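Local coordinates for protein TonB-dependent siderophore receptor (Pseudomonas aeruginosa 39016, PDB 5NEC) that probably imports iron-loaded siderophores, and drugs conjugated to them, across the outer membrane with energy passed on by TonB, at residues G157-G162 with T175-Q180; N186-L191 with F219-P224. All coordinates share one frame; numbering follows the deposited sequence.

Contact 1: residues G157-G162 with T175-Q180; sequences GNFIDG and TLDLNQ
Asp161 and Asp177 exchange two backbone hydrogen bonds. Asp161 N lies 2.8 Å from Asp177 O, and Asp177 N returns the bond to Asp161 O. In both bonds the donor stands well above the carbonyl plane. Two residues along, Phe159 and Asn179 form a second hydrogen-bonded pair. There Asn179 N points almost straight at Phe159 O, with 177° at the hydrogen. These are the first two strands of the TonB-dependent receptor barrel, 159-167 and 172-182, paired as an antiparallel hairpin.

The main side-chain contact is on the face of Phe159, Asp161, Asp177 and Asn179. In Phe159, chi1 61° sets CG between the backbone N and the carbonyl carbon. The ring lies over Asn179 CB, which is 3.6 Å from the Phe159 ring centroid, offset toward the rim and nearest CZ, a CH-pi contact. Asp177 O lies at the ring edge. The Asn179 amide plane is only 14° from that of the ring. Asn179 ND2 bonds to Lys155 O; its bond to Gly157 O, at 2.9 Å, is bent and weak. The Asp177 carboxylate forms salt bridges with Arg190 and Lys152. On the other face, Ile160 CG2 touches Leu178 CD1 at 4.3 Å.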
loop_
_atom_site.group_PDB
_atom_site.type_symbol
_atom_site.label_atom_id
_atom_site.label_comp_id
_atom_site.label_asym_id
_atom_site.label_seq_id
_atom_site.Cartn_x
_atom_site.Cartn_y
_atom_site.Cartn_z
ATOM N N GLY A 157 -10.696 16.408 22.485
ATOM C CA GLY A 157 -10.508 17.615 21.669
ATOM C C GLY A 157 -11.772 17.970 20.905
ATOM O O GLY A 157 -12.639 17.119 20.694
ATOM N N ASN A 158 -11.899 19.238 20.534
ATOM C CA ASN A 158 -12.960 19.682 19.646
ATOM C C ASN A 158 -12.296 20.385 18.464
ATOM O O ASN A 158 -11.576 21.377 18.659
ATOM C CB ASN A 158 -13.930 20.615 20.361
ATOM C CG ASN A 158 -14.770 19.895 21.391
ATOM O OD1 ASN A 158 -15.743 19.227 21.057
ATOM N ND2 ASN A 158 -14.396 20.023 22.655
ATOM N N PHE A 159 -12.502 19.848 17.257
ATOM C CA PHE A 159 -12.012 20.488 16.046
ATOM C C PHE A 159 -12.894 20.217 14.838
ATOM O O PHE A 159 -13.647 19.259 14.800
ATOM C CB PHE A 159 -10.538 20.116 15.758
ATOM C CG PHE A 159 -10.278 18.636 15.551
ATOM C CD1 PHE A 159 -10.491 18.037 14.306
ATOM C CD2 PHE A 159 -9.776 17.849 16.583
ATOM C CE1 PHE A 159 -10.237 16.681 14.110
ATOM C CE2 PHE A 159 -9.526 16.497 16.393
ATOM C CZ PHE A 159 -9.761 15.908 15.154
ATOM N N ILE A 160 -12.800 21.108 13.866
ATOM C CA ILE A 160 -13.459 20.966 12.580
ATOM C C ILE A 160 -12.373 21.310 11.581
ATOM O O ILE A 160 -11.864 22.429 11.607
ATOM C CB ILE A 160 -14.667 21.920 12.429
ATOM C CG1 ILE A 160 -15.564 21.860 13.677
ATOM C CG2 ILE A 160 -15.471 21.561 11.184
ATOM C CD1 ILE A 160 -16.828 22.713 13.608
ATOM N N ASP A 161 -11.971 20.333 10.767
ATOM C CA ASP A 161 -11.000 20.545 9.675
ATOM C C ASP A 161 -11.657 20.260 8.343
ATOM O O ASP A 161 -12.621 19.516 8.259
ATOM C CB ASP A 161 -9.761 19.652 9.812
ATOM C CG ASP A 161 -8.977 19.917 11.086
ATOM O OD1 ASP A 161 -9.408 20.763 11.917
ATOM O OD2 ASP A 161 -7.906 19.278 11.245
ATOM N N GLY A 162 -11.126 20.858 7.299
ATOM C CA GLY A 162 -11.710 20.678 5.996
ATOM C C GLY A 162 -10.806 21.245 4.948
ATOM O O GLY A 162 -9.997 22.125 5.241
ATOM N N THR A 175 -12.681 17.376 1.516
ATOM C CA THR A 175 -12.611 16.595 2.757
ATOM C C THR A 175 -13.148 17.394 3.935
ATOM O O THR A 175 -13.115 18.617 3.948
ATOM C CB THR A 175 -11.185 16.114 3.096
ATOM O OG1 THR A 175 -10.301 17.229 3.117
ATOM C CG2 THR A 175 -10.672 15.134 2.084
ATOM N N LEU A 176 -13.647 16.665 4.923
ATOM C CA LEU A 176 -14.159 17.238 6.148
ATOM C C LEU A 176 -13.788 16.267 7.256
ATOM O O LEU A 176 -13.942 15.073 7.082
ATOM C CB LEU A 176 -15.671 17.439 6.030
ATOM C CG LEU A 176 -16.334 18.400 7.040
ATOM C CD1 LEU A 176 -17.566 19.085 6.458
ATOM C CD2 LEU A 176 -16.684 17.685 8.339
ATOM N N ASP A 177 -13.254 16.784 8.361
ATOM C CA ASP A 177 -12.779 15.973 9.502
ATOM C C ASP A 177 -13.210 16.698 10.791
ATOM O O ASP A 177 -12.535 17.611 11.271
ATOM C CB ASP A 177 -11.252 15.762 9.426
ATOM C CG ASP A 177 -10.703 14.798 10.502
ATOM O OD1 ASP A 177 -11.473 14.115 11.221
ATOM O OD2 ASP A 177 -9.455 14.711 10.634
ATOM N N LEU A 178 -14.364 16.279 11.310
ATOM C CA LEU A 178 -15.028 16.880 12.467
ATOM C C LEU A 178 -14.935 15.952 13.669
ATOM O O LEU A 178 -15.291 14.797 13.536
ATOM C CB LEU A 178 -16.493 17.105 12.109
ATOM C CG LEU A 178 -17.404 17.607 13.223
ATOM C CD1 LEU A 178 -18.343 18.658 12.680
ATOM C CD2 LEU A 178 -18.181 16.475 13.891
ATOM N N ASN A 179 -14.489 16.464 14.823
ATOM C CA ASN A 179 -14.364 15.690 16.075
ATOM C C ASN A 179 -14.925 16.501 17.263
ATOM O O ASN A 179 -14.396 17.555 17.595
ATOM C CB ASN A 179 -12.895 15.294 16.313
ATOM C CG ASN A 179 -12.711 14.388 17.535
ATOM O OD1 ASN A 179 -12.549 13.166 17.415
ATOM N ND2 ASN A 179 -12.726 14.992 18.729
ATOM N N GLN A 180 -15.980 15.990 17.904
ATOM C CA GLN A 180 -16.722 16.701 18.959
ATOM C C GLN A 180 -16.867 15.855 20.221
ATOM O O GLN A 180 -17.352 14.733 20.158
ATOM C CB GLN A 180 -18.124 17.039 18.453
ATOM C CG GLN A 180 -18.808 18.224 19.122
ATOM C CD GLN A 180 -18.923 19.437 18.207
ATOM O OE1 GLN A 180 -19.284 19.326 17.026
ATOM N NE2 GLN A 180 -18.628 20.606 18.750
#

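Contact 2: residues N186-L191 with F219-P224; sequences NAAFRL and FGLGSP
The turn that follows barrel strand 206-219 folds against the start of strand 187-200, and Asn186 O takes the backbone bonds between them. Leu221 N donates to Asn186 O at 2.9 Å, with 163° at the hydrogen. The donor is tilted 34° from the carbonyl plane. Gly220 N is also close to Asn186 O, at 2.8 Å, but its bond is bent and weak. One carbonyl oxygen thus receives two successive N-H groups of the turn.

Residues Gly220 to Ser223 form a type II beta turn, part of the connection to strand 225-238. Such short turns join neighbouring strands of an outer-membrane barrel. Ser223 N closes this one on Gly220 O at 3.0 Å. Ser223 OG donates to the same oxygen, Gly220 O, at 2.7 Å, from the same face of the carbonyl plane, so Gly220 O is gripped twice by one residue. The backbone of Gly220 has phi in the positive range, which glycine adopts readily.

Ala187 and Phe219 pack on one face of the sheet. They are an antiparallel non-hydrogen-bonded pair. Ala187 CB meets the ring obliquely, 3.7 Å from Phe219 CD2. Phe182 of strand 172-182 touches both residues of this pair. Leu221 reaches back over the strand instead. Its CG is anti to the carbonyl carbon (chi1 -70°), and both CB and CG lie against Asn186 O. Leu221 CD1 then rests 3.8 Å from Ala187 C and 4.1 Å from Ala188 CB. Away from the turn, backbone bonds continue the pairing with strand 206-219, Ala188 with Thr218 and Arg190 with Ser216.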
loop_
_atom_site.group_PDB
_atom_site.type_symbol
_atom_site.label_atom_id
_atom_site.label_comp_id
_atom_site.label_asym_id
_atom_site.label_seq_id
_atom_site.Cartn_x
_atom_site.Cartn_y
_atom_site.Cartn_z
ATOM N N ASN A 186 -16.533 12.662 28.464
ATOM C CA ASN A 186 -16.282 11.208 28.582
ATOM C C ASN A 186 -16.355 10.454 27.245
ATOM O O ASN A 186 -15.873 9.328 27.166
ATOM C CB ASN A 186 -17.242 10.565 29.570
ATOM C CG ASN A 186 -17.098 11.138 30.948
ATOM O OD1 ASN A 186 -18.074 11.602 31.527
ATOM N ND2 ASN A 186 -15.872 11.157 31.469
ATOM N N ALA A 187 -16.949 11.069 26.223
ATOM C CA ALA A 187 -17.081 10.454 24.914
ATOM C C ALA A 187 -16.821 11.456 23.791
ATOM O O ALA A 187 -16.771 12.664 24.019
ATOM C CB ALA A 187 -18.469 9.841 24.763
ATOM N N ALA A 188 -16.649 10.938 22.578
ATOM C CA ALA A 188 -16.410 11.785 21.403
ATOM C C ALA A 188 -16.936 11.127 20.134
ATOM O O ALA A 188 -16.982 9.910 20.033
ATOM C CB ALA A 188 -14.930 12.107 21.269
ATOM N N PHE A 189 -17.370 11.957 19.198
ATOM C CA PHE A 189 -17.868 11.547 17.902
ATOM C C PHE A 189 -16.934 12.169 16.875
ATOM O O PHE A 189 -16.556 13.338 17.005
ATOM C CB PHE A 189 -19.290 12.075 17.708
ATOM C CG PHE A 189 -19.818 11.924 16.308
ATOM C CD1 PHE A 189 -20.088 10.658 15.772
ATOM C CD2 PHE A 189 -20.072 13.054 15.511
ATOM C CE1 PHE A 189 -20.593 10.518 14.470
ATOM C CE2 PHE A 189 -20.585 12.917 14.209
ATOM C CZ PHE A 189 -20.847 11.648 13.693
ATOM N N ARG A 190 -16.558 11.394 15.863
ATOM C CA ARG A 190 -15.747 11.903 14.763
ATOM C C ARG A 190 -16.343 11.480 13.436
ATOM O O ARG A 190 -16.787 10.341 13.293
ATOM C CB ARG A 190 -14.312 11.409 14.888
ATOM C CG ARG A 190 -13.349 12.040 13.903
ATOM C CD ARG A 190 -11.914 11.720 14.284
ATOM N NE ARG A 190 -10.952 12.479 13.488
ATOM C CZ ARG A 190 -9.634 12.454 13.672
ATOM N NH1 ARG A 190 -9.086 11.702 14.632
ATOM N NH2 ARG A 190 -8.852 13.182 12.885
ATOM N N LEU A 191 -16.363 12.399 12.477
ATOM C CA LEU A 191 -16.855 12.100 11.138
ATOM C C LEU A 191 -15.824 12.580 10.131
ATOM O O LEU A 191 -15.426 13.746 10.182
ATOM C CB LEU A 191 -18.187 12.798 10.907
ATOM C CG LEU A 191 -18.900 12.512 9.585
ATOM C CD1 LEU A 191 -19.155 11.016 9.401
ATOM C CD2 LEU A 191 -20.191 13.319 9.476
ATOM N N PHE A 219 -15.876 6.063 23.816
ATOM C CA PHE A 219 -16.483 6.252 25.145
ATOM C C PHE A 219 -15.473 5.898 26.205
ATOM O O PHE A 219 -14.616 5.040 25.992
ATOM C CB PHE A 219 -17.705 5.346 25.357
ATOM C CG PHE A 219 -18.821 5.550 24.361
ATOM C CD1 PHE A 219 -18.871 4.819 23.183
ATOM C CD2 PHE A 219 -19.840 6.436 24.626
ATOM C CE1 PHE A 219 -19.902 5.014 22.266
ATOM C CE2 PHE A 219 -20.880 6.630 23.732
ATOM C CZ PHE A 219 -20.909 5.933 22.541
ATOM N N GLY A 220 -15.606 6.538 27.369
ATOM C CA GLY A 220 -14.735 6.291 28.509
ATOM C C GLY A 220 -13.376 6.947 28.367
ATOM O O GLY A 220 -12.378 6.378 28.825
ATOM N N LEU A 221 -13.334 8.136 27.751
ATOM C CA LEU A 221 -12.084 8.905 27.624
ATOM C C LEU A 221 -11.458 9.171 28.997
ATOM O O LEU A 221 -12.149 9.567 29.931
ATOM C CB LEU A 221 -12.338 10.245 26.922
ATOM C CG LEU A 221 -12.683 10.154 25.426
ATOM C CD1 LEU A 221 -13.165 11.497 24.892
ATOM C CD2 LEU A 221 -11.496 9.654 24.626
ATOM N N GLY A 222 -10.164 8.906 29.127
ATOM C CA GLY A 222 -9.474 9.021 30.398
ATOM C C GLY A 222 -9.752 7.966 31.458
ATOM O O GLY A 222 -9.085 7.974 32.490
ATOM N N SER A 223 -10.709 7.058 31.239
ATOM C CA SER A 223 -11.140 6.108 32.278
ATOM C C SER A 223 -10.472 4.748 32.052
ATOM O O SER A 223 -9.859 4.547 31.020
ATOM C CB SER A 223 -12.674 5.985 32.289
ATOM O OG SER A 223 -13.166 5.256 31.162
ATOM N N PRO A 224 -10.579 3.809 33.023
ATOM C CA PRO A 224 -9.966 2.474 32.826
ATOM C C PRO A 224 -10.690 1.519 31.852
ATOM O O PRO A 224 -10.201 0.401 31.630
ATOM C CB PRO A 224 -9.973 1.858 34.252
ATOM C CG PRO A 224 -10.290 2.973 35.177
ATOM C CD PRO A 224 -11.122 3.943 34.391
#

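How the contacts relate
Along the chain contact 1 is complete before contact 2 begins, and their centres lie about 15 Å apart. Strand 187-200 comes directly after strand 172-182 and pairs with it in the barrel wall, so the two contacts belong to one run of antiparallel strands. Contact 1 pairs the first two barrel strands. Contact 2 joins the beginning of the third to the turn after the fourth. They touch directly: the salt bridge of Arg190 with Asp177 joins them, and Leu191 N probably bonds to Leu178 O. Arg190 also bonds to Gln153 O, which ties this part of the wall to the segment leading into the barrel.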